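Local coordinates for putative hemin ABC transport system, membrane protein (Burkholderia cenocepacia J2315, PDB 5B57) that probably carries heme across the cell membrane as the transmembrane subunit of a binding-protein-dependent ABC importer of the FecCD family, at residues 123-128 against 289-294; 235-240 against 358-363; 261-266 against 326-331; 306-311 against 362-367. One frame throughout, in Å; residues are numbered along the deposited sequence. Where two conformers were deposited one is given.

Contact 1 of 4, residues 123-128 against 289-294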
loop_
_atom_site.group_PDB
_atom_site.type_symbol
_atom_site.label_atom_id
_atom_site.label_comp_id
_atom_site.label_asym_id
_atom_site.label_seq_id
_atom_site.Cartn_x
_atom_site.Cartn_y
_atom_site.Cartn_z
ATOM N N ALA A 123 -8.000 -2.466 -17.482
ATOM C CA ALA A 123 -7.555 -3.848 -17.376
ATOM C C ALA A 123 -6.039 -3.957 -17.524
ATOM O O ALA A 123 -5.378 -4.653 -16.740
ATOM C CB ALA A 123 -8.274 -4.694 -18.420
ATOM N N ALA A 124 -5.465 -3.250 -18.503
ATOM C CA ALA A 124 -4.023 -3.303 -18.686
ATOM C C ALA A 124 -3.299 -2.693 -17.496
ATOM O O ALA A 124 -2.401 -3.316 -16.915
ATOM C CB ALA A 124 -3.617 -2.603 -19.982
ATOM N N MET A 125 -3.695 -1.482 -17.095
ATOM C CA MET A 125 -3.000 -0.815 -15.993
ATOM C C MET A 125 -3.140 -1.579 -14.685
ATOM O O MET A 125 -2.194 -1.626 -13.893
ATOM C CB MET A 125 -3.513 0.600 -15.832
ATOM C CG MET A 125 -3.125 1.482 -16.992
ATOM S SD MET A 125 -1.618 2.365 -16.620
ATOM C CE MET A 125 -2.135 3.264 -15.159
ATOM N N GLN A 126 -4.307 -2.185 -14.433
ATOM C CA GLN A 126 -4.477 -2.932 -13.187
ATOM C C GLN A 126 -3.633 -4.198 -13.171
ATOM O O GLN A 126 -3.139 -4.614 -12.112
ATOM C CB GLN A 126 -5.943 -3.262 -12.986
ATOM C CG GLN A 126 -6.695 -2.056 -12.525
ATOM C CD GLN A 126 -8.121 -2.029 -13.003
ATOM O OE1 GLN A 126 -8.896 -2.964 -12.766
ATOM N NE2 GLN A 126 -8.489 -0.942 -13.671
ATOM N N ALA A 127 -3.452 -4.827 -14.331
ATOM C CA ALA A 127 -2.441 -5.874 -14.444
ATOM C C ALA A 127 -1.056 -5.292 -14.221
ATOM O O ALA A 127 -0.340 -5.699 -13.307
ATOM C CB ALA A 127 -2.525 -6.569 -15.803
ATOM N N LEU A 128 -0.689 -4.294 -15.019
ATOM C CA LEU A 128 0.632 -3.686 -14.913
ATOM C C LEU A 128 1.006 -3.331 -13.471
ATOM O O LEU A 128 2.138 -3.573 -13.044
ATOM C CB LEU A 128 0.691 -2.446 -15.800
ATOM C CG LEU A 128 2.038 -1.746 -15.752
ATOM C CD1 LEU A 128 2.967 -2.554 -16.570
ATOM C CD2 LEU A 128 1.913 -0.379 -16.326
ATOM N N ARG A 289 5.605 -0.132 -22.803
ATOM C CA ARG A 289 4.719 -0.341 -23.946
ATOM C C ARG A 289 3.262 -0.168 -23.555
ATOM O O ARG A 289 2.477 0.396 -24.318
ATOM C CB ARG A 289 4.974 -1.717 -24.567
ATOM C CG ARG A 289 6.131 -1.657 -25.564
ATOM C CD ARG A 289 6.370 -2.939 -26.345
ATOM N NE ARG A 289 6.813 -4.033 -25.476
ATOM C CZ ARG A 289 7.601 -5.039 -25.860
ATOM N NH1 ARG A 289 7.936 -5.981 -24.984
ATOM N NH2 ARG A 289 8.064 -5.098 -27.109
ATOM N N VAL A 290 2.890 -0.612 -22.356
ATOM C CA VAL A 290 1.534 -0.397 -21.852
ATOM C C VAL A 290 1.255 1.092 -21.651
ATOM O O VAL A 290 0.235 1.620 -22.116
ATOM C CB VAL A 290 1.335 -1.197 -20.559
ATOM C CG1 VAL A 290 -0.035 -0.954 -19.988
ATOM C CG2 VAL A 290 1.562 -2.660 -20.852
ATOM N N LEU A 291 2.161 1.795 -20.962
ATOM C CA LEU A 291 1.971 3.229 -20.707
ATOM C C LEU A 291 1.786 4.033 -22.001
ATOM O O LEU A 291 0.839 4.822 -22.130
ATOM C CB LEU A 291 3.148 3.763 -19.909
ATOM C CG LEU A 291 3.112 3.112 -18.538
ATOM C CD1 LEU A 291 4.233 3.669 -17.704
ATOM C CD2 LEU A 291 1.739 3.369 -17.908
ATOM N N VAL A 292 2.687 3.858 -22.968
ATOM C CA VAL A 292 2.488 4.548 -24.236
ATOM C C VAL A 292 1.188 4.089 -24.900
ATOM O O VAL A 292 0.481 4.903 -25.505
ATOM C CB VAL A 292 3.716 4.385 -25.157
ATOM C CG1 VAL A 292 4.013 2.988 -25.350
ATOM C CG2 VAL A 292 3.434 4.906 -26.507
ATOM N N ALA A 293 0.795 2.822 -24.749
ATOM C CA ALA A 293 -0.479 2.441 -25.367
ATOM C C ALA A 293 -1.665 3.024 -24.600
ATOM O O ALA A 293 -2.619 3.514 -25.217
ATOM C CB ALA A 293 -0.611 0.926 -25.492
ATOM N N VAL A 294 -1.623 2.995 -23.263
ATOM C CA VAL A 294 -2.689 3.633 -22.486
ATOM C C VAL A 294 -2.737 5.131 -22.754
ATOM O O VAL A 294 -3.821 5.712 -22.893
ATOM C CB VAL A 294 -2.515 3.347 -20.985
ATOM C CG1 VAL A 294 -3.406 4.269 -20.165
ATOM C CG2 VAL A 294 -2.812 1.890 -20.708
#
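Val290, Met125 and Leu128 bury more surface here than the other residues of the two segments. Val290 sets out toward helix 94-128, and its CG1 does the touching. That methyl lies anti to the backbone N (chi1 178°), which brings it between two partners. It meets Ala124 CB at 3.9 Å and Leu128 CD2 at 4.2 Å. The side chains of Leu128 and Val290 run past each other in opposite directions. Leu128 CD2 also reaches the CD2 branch of Leu291, and these two side chains cross at about a right angle. Met125 is bent at chi2 and chi3 and touches two residues along its length. Its SD sits 3.7 Å from Leu291 CD2. Its CG sits 3.8 Å from Val294 CG2. The two helix segments run nearly antiparallel, at 154°, with their axes 10.3 Å apart. Side chains, not backbones, make the contact at this distance. Val139 packs beside Met125, Leu291 and Val294, while Leu259 of helix 242-260 closes over Ala124 and Val290. No hydrogen bond passes between the segments. Every touching group is a hydrocarbon or thioether, so this buried helix pair is held by apolar packing alone, consistent with a membrane-embedded core.

Contact 2 of 4, residues 235-240 against 358-363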
loop_
_atom_site.group_PDB
_atom_site.type_symbol
_atom_site.label_atom_id
_atom_site.label_comp_id
_atom_site.label_asym_id
_atom_site.label_seq_id
_atom_site.Cartn_x
_atom_site.Cartn_y
_atom_site.Cartn_z
ATOM N N GLY A 235 -17.424 16.269 -18.530
ATOM C CA GLY A 235 -17.562 15.154 -19.460
ATOM C C GLY A 235 -18.855 15.140 -20.266
ATOM O O GLY A 235 -19.957 15.146 -19.705
ATOM N N SER A 236 -18.755 15.110 -21.585
ATOM C CA SER A 236 -19.949 15.120 -22.412
ATOM C C SER A 236 -19.618 14.415 -23.712
ATOM O O SER A 236 -18.506 14.553 -24.232
ATOM C CB SER A 236 -20.423 16.555 -22.665
ATOM O OG SER A 236 -21.507 16.669 -23.571
ATOM N N LEU A 237 -20.562 13.636 -24.222
ATOM C CA LEU A 237 -20.413 13.139 -25.584
ATOM C C LEU A 237 -21.037 14.076 -26.628
ATOM O O LEU A 237 -21.078 13.718 -27.813
ATOM C CB LEU A 237 -21.016 11.734 -25.711
ATOM C CG LEU A 237 -20.456 10.759 -24.698
ATOM C CD1 LEU A 237 -21.233 9.470 -24.710
ATOM C CD2 LEU A 237 -19.000 10.505 -25.011
ATOM N N GLY A 238 -21.498 15.265 -26.217
ATOM C CA GLY A 238 -22.246 16.155 -27.083
ATOM C C GLY A 238 -21.419 16.856 -28.148
ATOM O O GLY A 238 -22.002 17.519 -29.008
ATOM N N GLY A 239 -20.093 16.732 -28.110
ATOM C CA GLY A 239 -19.225 17.230 -29.158
ATOM C C GLY A 239 -18.914 16.217 -30.244
ATOM O O GLY A 239 -18.077 16.503 -31.111
ATOM N N ALA A 240 -19.580 15.066 -30.244
ATOM C CA ALA A 240 -19.209 13.950 -31.105
ATOM C C ALA A 240 -19.590 14.252 -32.548
ATOM O O ALA A 240 -20.780 14.313 -32.873
ATOM C CB ALA A 240 -19.900 12.678 -30.610
ATOM N N ILE A 358 -27.530 15.901 -19.314
ATOM C CA ILE A 358 -26.779 15.875 -18.048
ATOM C C ILE A 358 -25.334 15.491 -18.327
ATOM O O ILE A 358 -25.095 14.563 -19.124
ATOM C CB ILE A 358 -27.443 14.923 -17.075
ATOM C CG1 ILE A 358 -28.869 15.376 -16.759
ATOM C CG2 ILE A 358 -26.605 14.760 -15.823
ATOM C CD1 ILE A 358 -29.569 14.402 -15.885
ATOM N N PRO A 359 -24.361 16.134 -17.704
ATOM C CA PRO A 359 -22.978 15.742 -17.928
ATOM C C PRO A 359 -22.772 14.258 -17.682
ATOM O O PRO A 359 -23.305 13.676 -16.737
ATOM C CB PRO A 359 -22.210 16.597 -16.914
ATOM C CG PRO A 359 -23.043 17.867 -16.845
ATOM C CD PRO A 359 -24.469 17.392 -16.936
ATOM N N LEU A 360 -21.995 13.630 -18.568
ATOM C CA LEU A 360 -21.770 12.197 -18.455
ATOM C C LEU A 360 -20.966 11.851 -17.204
ATOM O O LEU A 360 -21.229 10.829 -16.551
ATOM C CB LEU A 360 -21.044 11.691 -19.699
ATOM C CG LEU A 360 -20.996 10.172 -19.816
ATOM C CD1 LEU A 360 -22.401 9.574 -19.743
ATOM C CD2 LEU A 360 -20.280 9.814 -21.093
ATOM N N GLY A 361 -19.970 12.676 -16.857
ATOM C CA GLY A 361 -19.216 12.404 -15.652
ATOM C C GLY A 361 -20.110 12.256 -14.440
ATOM O O GLY A 361 -19.813 11.470 -13.538
ATOM N N VAL A 362 -21.224 12.993 -14.409
ATOM C CA VAL A 362 -22.136 12.905 -13.274
ATOM C C VAL A 362 -22.752 11.522 -13.214
ATOM O O VAL A 362 -22.840 10.919 -12.138
ATOM C CB VAL A 362 -23.207 14.015 -13.334
ATOM C CG1 VAL A 362 -24.516 13.499 -12.803
ATOM C CG2 VAL A 362 -22.779 15.230 -12.505
ATOM N N LEU A 363 -23.139 10.974 -14.374
ATOM C CA LEU A 363 -23.755 9.649 -14.409
ATOM C C LEU A 363 -22.735 8.541 -14.138
ATOM O O LEU A 363 -23.029 7.583 -13.413
ATOM C CB LEU A 363 -24.454 9.438 -15.751
ATOM C CG LEU A 363 -25.965 9.694 -15.811
ATOM C CD1 LEU A 363 -26.646 8.772 -14.864
ATOM C CD2 LEU A 363 -26.344 11.116 -15.469
#
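A loop here meets the start of a helix: Gly235, just after helix 223-234, docks on Leu360 in the first turn of helix 360-378. The link is one backbone hydrogen bond plus a small apolar patch. Leu360 N donates to Gly235 O at 2.8 Å. The N-H···O angle is 141°, and the donor stands 33° out of the carbonyl plane. An amide in the first turn has no helical carbonyl behind it, so the loop supplies its acceptor. Pro359, at the N-cap position, lays its CB beside the same oxygen. Gly235 leaves helix 223-234 with positive phi, which favours glycine. The chains approach closely there, with Gly235 CA 5.0 Å from Gly361 CA. Farther along the loop, Leu237 brings its CG to 3.7 Å from Leu360 CD2, and Leu237 CD1 is nearly as close. At chi1 -169° the CG of Leu360 swings to the carbonyl side, which carries CD2 over to the loop. Ser236 OG accepts from Gly238 N, forming an ST turn that shapes the loop. Pro359 also touches Phe219 of the second subunit. Around the site, Leu237 packs on Leu110 and Ala111 of helix 94-128, and Leu360 on Ala345 of helix 327-352.

Contact 3 of 4, residues 261-266 against 326-331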
loop_
_atom_site.group_PDB
_atom_site.type_symbol
_atom_site.label_atom_id
_atom_site.label_comp_id
_atom_site.label_asym_id
_atom_site.label_seq_id
_atom_site.Cartn_x
_atom_site.Cartn_y
_atom_site.Cartn_z
ATOM N N ARG A 261 -1.369 -7.231 -27.835
ATOM C CA ARG A 261 -0.069 -7.840 -28.095
ATOM C C ARG A 261 0.748 -8.058 -26.828
ATOM O O ARG A 261 1.899 -8.488 -26.941
ATOM C CB ARG A 261 0.729 -6.985 -29.085
ATOM C CG ARG A 261 0.469 -7.264 -30.588
ATOM C CD ARG A 261 -1.028 -7.236 -31.015
ATOM N NE ARG A 261 -1.221 -7.648 -32.414
ATOM C CZ ARG A 261 -2.398 -7.924 -32.985
ATOM N NH1 ARG A 261 -3.526 -7.844 -32.289
ATOM N NH2 ARG A 261 -2.452 -8.292 -34.264
ATOM N N GLU A 262 0.193 -7.762 -25.636
ATOM C CA GLU A 262 0.874 -7.898 -24.350
ATOM C C GLU A 262 0.045 -8.702 -23.350
ATOM O O GLU A 262 0.308 -8.651 -22.139
ATOM C CB GLU A 262 1.199 -6.522 -23.756
ATOM C CG GLU A 262 2.092 -5.628 -24.622
ATOM C CD GLU A 262 3.523 -6.139 -24.723
ATOM O OE1 GLU A 262 3.965 -6.834 -23.784
ATOM O OE2 GLU A 262 4.204 -5.853 -25.739
ATOM N N ARG A 263 -0.948 -9.451 -23.823
ATOM C CA ARG A 263 -1.846 -10.142 -22.904
ATOM C C ARG A 263 -1.151 -11.284 -22.174
ATOM O O ARG A 263 -1.526 -11.605 -21.046
ATOM C CB ARG A 263 -3.079 -10.652 -23.652
ATOM C CG ARG A 263 -2.768 -11.573 -24.817
ATOM C CD ARG A 263 -3.935 -11.629 -25.788
ATOM N NE ARG A 263 -3.701 -12.547 -26.902
ATOM C CZ ARG A 263 -4.652 -12.915 -27.744
ATOM N NH1 ARG A 263 -5.880 -12.437 -27.575
ATOM N NH2 ARG A 263 -4.386 -13.753 -28.741
ATOM N N ASP A 264 -0.148 -11.914 -22.785
ATOM C CA ASP A 264 0.523 -13.015 -22.110
ATOM C C ASP A 264 1.560 -12.495 -21.125
ATOM O O ASP A 264 1.595 -12.922 -19.962
ATOM C CB ASP A 264 1.168 -13.945 -23.135
ATOM C CG ASP A 264 0.144 -14.689 -23.979
ATOM O OD1 ASP A 264 -0.887 -15.138 -23.430
ATOM O OD2 ASP A 264 0.383 -14.823 -25.197
ATOM N N ALA A 265 2.397 -11.550 -21.575
ATOM C CA ALA A 265 3.374 -10.933 -20.685
ATOM C C ALA A 265 2.706 -10.350 -19.442
ATOM O O ALA A 265 3.220 -10.495 -18.324
ATOM C CB ALA A 265 4.150 -9.861 -21.439
ATOM N N LEU A 266 1.542 -9.713 -19.614
ATOM C CA LEU A 266 0.821 -9.164 -18.469
ATOM C C LEU A 266 0.337 -10.262 -17.541
ATOM O O LEU A 266 0.316 -10.075 -16.317
ATOM C CB LEU A 266 -0.358 -8.309 -18.929
ATOM C CG LEU A 266 -0.030 -6.913 -19.464
ATOM C CD1 LEU A 266 -1.256 -6.330 -20.161
ATOM C CD2 LEU A 266 0.461 -6.025 -18.338
ATOM N N ASP A 326 -7.251 -13.685 -16.015
ATOM C CA ASP A 326 -6.574 -13.978 -17.280
ATOM C C ASP A 326 -6.679 -12.807 -18.254
ATOM O O ASP A 326 -7.777 -12.482 -18.722
ATOM C CB ASP A 326 -7.154 -15.247 -17.921
ATOM C CG ASP A 326 -6.408 -15.665 -19.218
ATOM O OD1 ASP A 326 -5.706 -14.838 -19.853
ATOM O OD2 ASP A 326 -6.527 -16.849 -19.614
ATOM N N GLN A 327 -5.542 -12.172 -18.579
ATOM C CA GLN A 327 -5.569 -10.998 -19.446
ATOM C C GLN A 327 -6.239 -11.290 -20.788
ATOM O O GLN A 327 -6.817 -10.395 -21.404
ATOM C CB GLN A 327 -4.144 -10.484 -19.658
ATOM C CG GLN A 327 -4.006 -9.073 -20.236
ATOM C CD GLN A 327 -4.666 -7.959 -19.394
ATOM O OE1 GLN A 327 -5.080 -8.172 -18.245
ATOM N NE2 GLN A 327 -4.762 -6.764 -19.978
ATOM N N ARG A 328 -6.195 -12.545 -21.246
ATOM C CA ARG A 328 -6.756 -12.893 -22.548
ATOM C C ARG A 328 -8.274 -12.775 -22.571
ATOM O O ARG A 328 -8.864 -12.499 -23.606
ATOM C CB ARG A 328 -6.289 -14.305 -22.941
ATOM C CG ARG A 328 -5.144 -14.364 -23.974
ATOM C CD ARG A 328 -4.076 -15.442 -23.643
ATOM N NE ARG A 328 -4.547 -16.836 -23.707
ATOM C CZ ARG A 328 -4.550 -17.691 -22.680
ATOM N NH1 ARG A 328 -4.105 -17.318 -21.479
ATOM N NH2 ARG A 328 -4.993 -18.932 -22.856
ATOM N N ILE A 329 -8.929 -12.984 -21.412
ATOM C CA ILE A 329 -10.367 -12.741 -21.278
ATOM C C ILE A 329 -10.659 -11.294 -20.880
ATOM O O ILE A 329 -11.573 -10.661 -21.411
ATOM C CB ILE A 329 -10.976 -13.705 -20.241
ATOM C CG1 ILE A 329 -10.816 -15.137 -20.694
ATOM C CG2 ILE A 329 -12.441 -13.373 -19.981
ATOM C CD1 ILE A 329 -10.833 -16.155 -19.539
ATOM N N VAL A 330 -9.914 -10.758 -19.911
ATOM C CA VAL A 330 -10.360 -9.552 -19.218
ATOM C C VAL A 330 -10.279 -8.335 -20.130
ATOM O O VAL A 330 -11.129 -7.443 -20.059
ATOM C CB VAL A 330 -9.550 -9.337 -17.932
ATOM C CG1 VAL A 330 -9.754 -7.896 -17.408
ATOM C CG2 VAL A 330 -9.913 -10.379 -16.905
ATOM N N LEU A 331 -9.257 -8.272 -21.004
ATOM C CA LEU A 331 -9.058 -7.047 -21.775
ATOM C C LEU A 331 -10.144 -6.844 -22.823
ATOM O O LEU A 331 -10.702 -5.734 -22.884
ATOM C CB LEU A 331 -7.652 -7.021 -22.375
ATOM C CG LEU A 331 -7.347 -5.664 -23.020
ATOM C CD1 LEU A 331 -6.004 -5.156 -22.561
ATOM C CD2 LEU A 331 -7.347 -5.765 -24.530
#
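Gln327 meets Arg263 and Leu266, and Arg328 meets Arg263 and Asp264, where helix 327-352 begins beside helix 263-269. Asp326 is the N-cap of helix 327-352. Its OD1 accepts from Arg328 N at 2.7 Å, with the donor above the carboxylate plane. Asn267 ND2 binds the same oxygen. Gln327 follows and sets out toward helix 263-269. Its CB lies against Arg263 O, and its CG is 3.9 Å from Arg263 CB. With chi1 at -165° the chain first leads off opposite its own amide N, then bends at chi2. This turns the amide toward Leu266, whose CD1 comes within 3.5 Å of Gln327 NE2. Helices 263-269 and 273-278 are two short helices between helix 242-260 and helix 283-305, and the first touches a chain of another protein. That is consistent with a coupling helix against the ATPase subunit, as in related importers. Arg328 comes next. It is modelled in two conformers, so its outer contacts are tentative. In the one described, CG lies over one face of the Arg263 guanidinium and is 3.5 Å from Arg263 CD. The two guanidinium planes stand 83° apart. Asp264 OD1 is 4.0 Å from Arg328 NE, beyond a salt bridge. The oxygen lies well out of the guanidinium plane, and any attraction is probably weak. Leu331 packs on Leu259 of helix 242-260.

Contact 4 of 4, residues 306-311 against 362-367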
loop_
_atom_site.group_PDB
_atom_site.type_symbol
_atom_site.label_atom_id
_atom_site.label_comp_id
_atom_site.label_asym_id
_atom_site.label_seq_id
_atom_site.Cartn_x
_atom_site.Cartn_y
_atom_site.Cartn_z
ATOM N N GLY A 306 -13.953 14.778 -22.516
ATOM C CA GLY A 306 -13.786 15.468 -21.258
ATOM C C GLY A 306 -13.425 14.497 -20.157
ATOM O O GLY A 306 -12.844 13.452 -20.426
ATOM N N ILE A 307 -13.774 14.804 -18.916
ATOM C CA ILE A 307 -13.348 13.961 -17.805
ATOM C C ILE A 307 -14.475 12.992 -17.453
ATOM O O ILE A 307 -15.563 13.399 -17.031
ATOM C CB ILE A 307 -12.929 14.795 -16.579
ATOM C CG1 ILE A 307 -11.852 15.817 -16.931
ATOM C CG2 ILE A 307 -12.343 13.893 -15.571
ATOM C CD1 ILE A 307 -10.461 15.214 -17.124
ATOM N N ILE A 308 -14.213 11.714 -17.659
ATOM C CA ILE A 308 -15.095 10.636 -17.246
ATOM C C ILE A 308 -14.057 9.609 -16.901
ATOM O O ILE A 308 -13.189 9.391 -17.741
ATOM C CB ILE A 308 -16.010 10.164 -18.395
ATOM C CG1 ILE A 308 -16.716 11.335 -19.101
ATOM C CG2 ILE A 308 -17.015 9.186 -17.888
ATOM C CD1 ILE A 308 -16.557 11.325 -20.621
ATOM N N GLY A 309 -14.074 8.961 -15.736
ATOM C CA GLY A 309 -15.153 8.925 -14.782
ATOM C C GLY A 309 -15.473 7.465 -14.410
ATOM O O GLY A 309 -16.481 6.940 -14.864
ATOM N N PHE A 310 -14.614 6.784 -13.651
ATOM C CA PHE A 310 -14.931 5.488 -13.009
ATOM C C PHE A 310 -15.067 4.240 -13.880
ATOM O O PHE A 310 -15.052 3.143 -13.324
ATOM C CB PHE A 310 -16.233 5.567 -12.191
ATOM C CG PHE A 310 -16.108 6.392 -10.966
ATOM C CD1 PHE A 310 -15.670 5.816 -9.781
ATOM C CD2 PHE A 310 -16.375 7.770 -11.004
ATOM C CE1 PHE A 310 -15.509 6.586 -8.644
ATOM C CE2 PHE A 310 -16.218 8.556 -9.864
ATOM C CZ PHE A 310 -15.782 7.962 -8.677
ATOM N N ILE A 311 -15.260 4.350 -15.201
ATOM C CA ILE A 311 -15.482 3.130 -15.989
ATOM C C ILE A 311 -14.251 2.230 -15.941
ATOM O O ILE A 311 -14.361 1.031 -15.685
ATOM C CB ILE A 311 -15.885 3.447 -17.448
ATOM C CG1 ILE A 311 -17.382 3.655 -17.564
ATOM C CG2 ILE A 311 -15.573 2.257 -18.397
ATOM C CD1 ILE A 311 -17.805 4.891 -17.019
ATOM N N VAL A 362 -21.224 12.993 -14.409
ATOM C CA VAL A 362 -22.136 12.905 -13.274
ATOM C C VAL A 362 -22.752 11.522 -13.214
ATOM O O VAL A 362 -22.840 10.919 -12.138
ATOM C CB VAL A 362 -23.207 14.015 -13.334
ATOM C CG1 VAL A 362 -24.516 13.499 -12.803
ATOM C CG2 VAL A 362 -22.779 15.230 -12.505
ATOM N N LEU A 363 -23.139 10.974 -14.374
ATOM C CA LEU A 363 -23.755 9.649 -14.409
ATOM C C LEU A 363 -22.735 8.541 -14.138
ATOM O O LEU A 363 -23.029 7.583 -13.413
ATOM C CB LEU A 363 -24.454 9.438 -15.751
ATOM C CG LEU A 363 -25.965 9.694 -15.811
ATOM C CD1 LEU A 363 -26.646 8.772 -14.864
ATOM C CD2 LEU A 363 -26.344 11.116 -15.469
ATOM N N THR A 364 -21.520 8.646 -14.676
ATOM C CA THR A 364 -20.564 7.590 -14.360
ATOM C C THR A 364 -20.153 7.612 -12.890
ATOM O O THR A 364 -19.797 6.563 -12.348
ATOM C CB THR A 364 -19.345 7.670 -15.266
ATOM O OG1 THR A 364 -18.669 8.918 -15.086
ATOM C CG2 THR A 364 -19.800 7.580 -16.649
ATOM N N ALA A 365 -20.192 8.775 -12.226
ATOM C CA ALA A 365 -19.962 8.793 -10.785
ATOM C C ALA A 365 -21.094 8.106 -10.048
ATOM O O ALA A 365 -20.887 7.563 -8.957
ATOM C CB ALA A 365 -19.810 10.216 -10.264
ATOM N N LEU A 366 -22.284 8.114 -10.614
ATOM C CA LEU A 366 -23.368 7.413 -9.956
ATOM C C LEU A 366 -23.318 5.908 -10.195
ATOM O O LEU A 366 -24.146 5.184 -9.630
ATOM C CB LEU A 366 -24.703 7.994 -10.401
ATOM C CG LEU A 366 -24.829 9.460 -10.006
ATOM C CD1 LEU A 366 -26.040 10.031 -10.705
ATOM C CD2 LEU A 366 -24.902 9.591 -8.491
ATOM N N LEU A 367 -22.378 5.424 -11.017
ATOM C CA LEU A 367 -21.976 4.017 -11.013
ATOM C C LEU A 367 -20.869 3.765 -9.998
ATOM O O LEU A 367 -20.943 2.813 -9.215
ATOM C CB LEU A 367 -21.483 3.578 -12.390
ATOM C CG LEU A 367 -22.518 3.258 -13.452
ATOM C CD1 LEU A 367 -21.905 3.367 -14.825
ATOM C CD2 LEU A 367 -23.007 1.859 -13.221
#
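Thr364 places OG1 between its backbone N and carbonyl carbon (chi1 61°), and CG2 then lies anti to the carbonyl carbon. With CB pointed at the loop 306-311, this torsion puts both branches against it. CG2 reaches Ile311 CD1 at 3.4 Å and also touches the CG2 methyl of Ile308. The Thr364 side chain crosses each isoleucine at about a right angle. Gly309 O is as close to Thr364 CB as to Thr364 OG1, 3.0 Å each. It lies abreast of the CB-OG1 bond and is poorly placed for a hydrogen bond. The hydroxyl is bonded instead to Gly361 O, one turn back in its own helix. Gly309 is modelled after a cis peptide and with positive phi. The loop joins helix 283-305 to helix 311-323, and Phe310 stands at the N-cap position of the latter. Phe310 holds CG anti to its carbonyl carbon (chi1 -70°), which lays the ring obliquely beside helix 360-378. Its CD2 is 3.7 Å from Ala365 CA, and its CE2 is 4.0 Å from Ala365 CB. The carbonyl oxygen of Thr364 faces Phe310 CB. Phe310 and Ala365 both pack on Ala208 of the second subunit, consistent with the dimer interface that lines the pathway in related importers.

The four contacts form two groups. Contacts 1 and 3 have centres about 10 Å apart and touch directly. Arg289 NE makes a salt bridge with Glu262 OE2 at 3.2 Å, and Ala123 CB packs on Val330 CG1. Contacts 2 and 4 have centres about 9 Å apart and share Val362 and Leu363 of helix 360-378. Ile308 of contact 4 packs against Gly235 and Leu360 of contact 2. Both of these contacts also reach the second subunit. The groups do not touch; the nearest atoms of contacts 1 and 4 are about 7 Å apart, and the centres of contacts 1 and 2 about 25 Å. Bound decyl maltoside lies about 13 Å from the side chain of Leu237 and about 14 Å from those of Arg263 and Ile311.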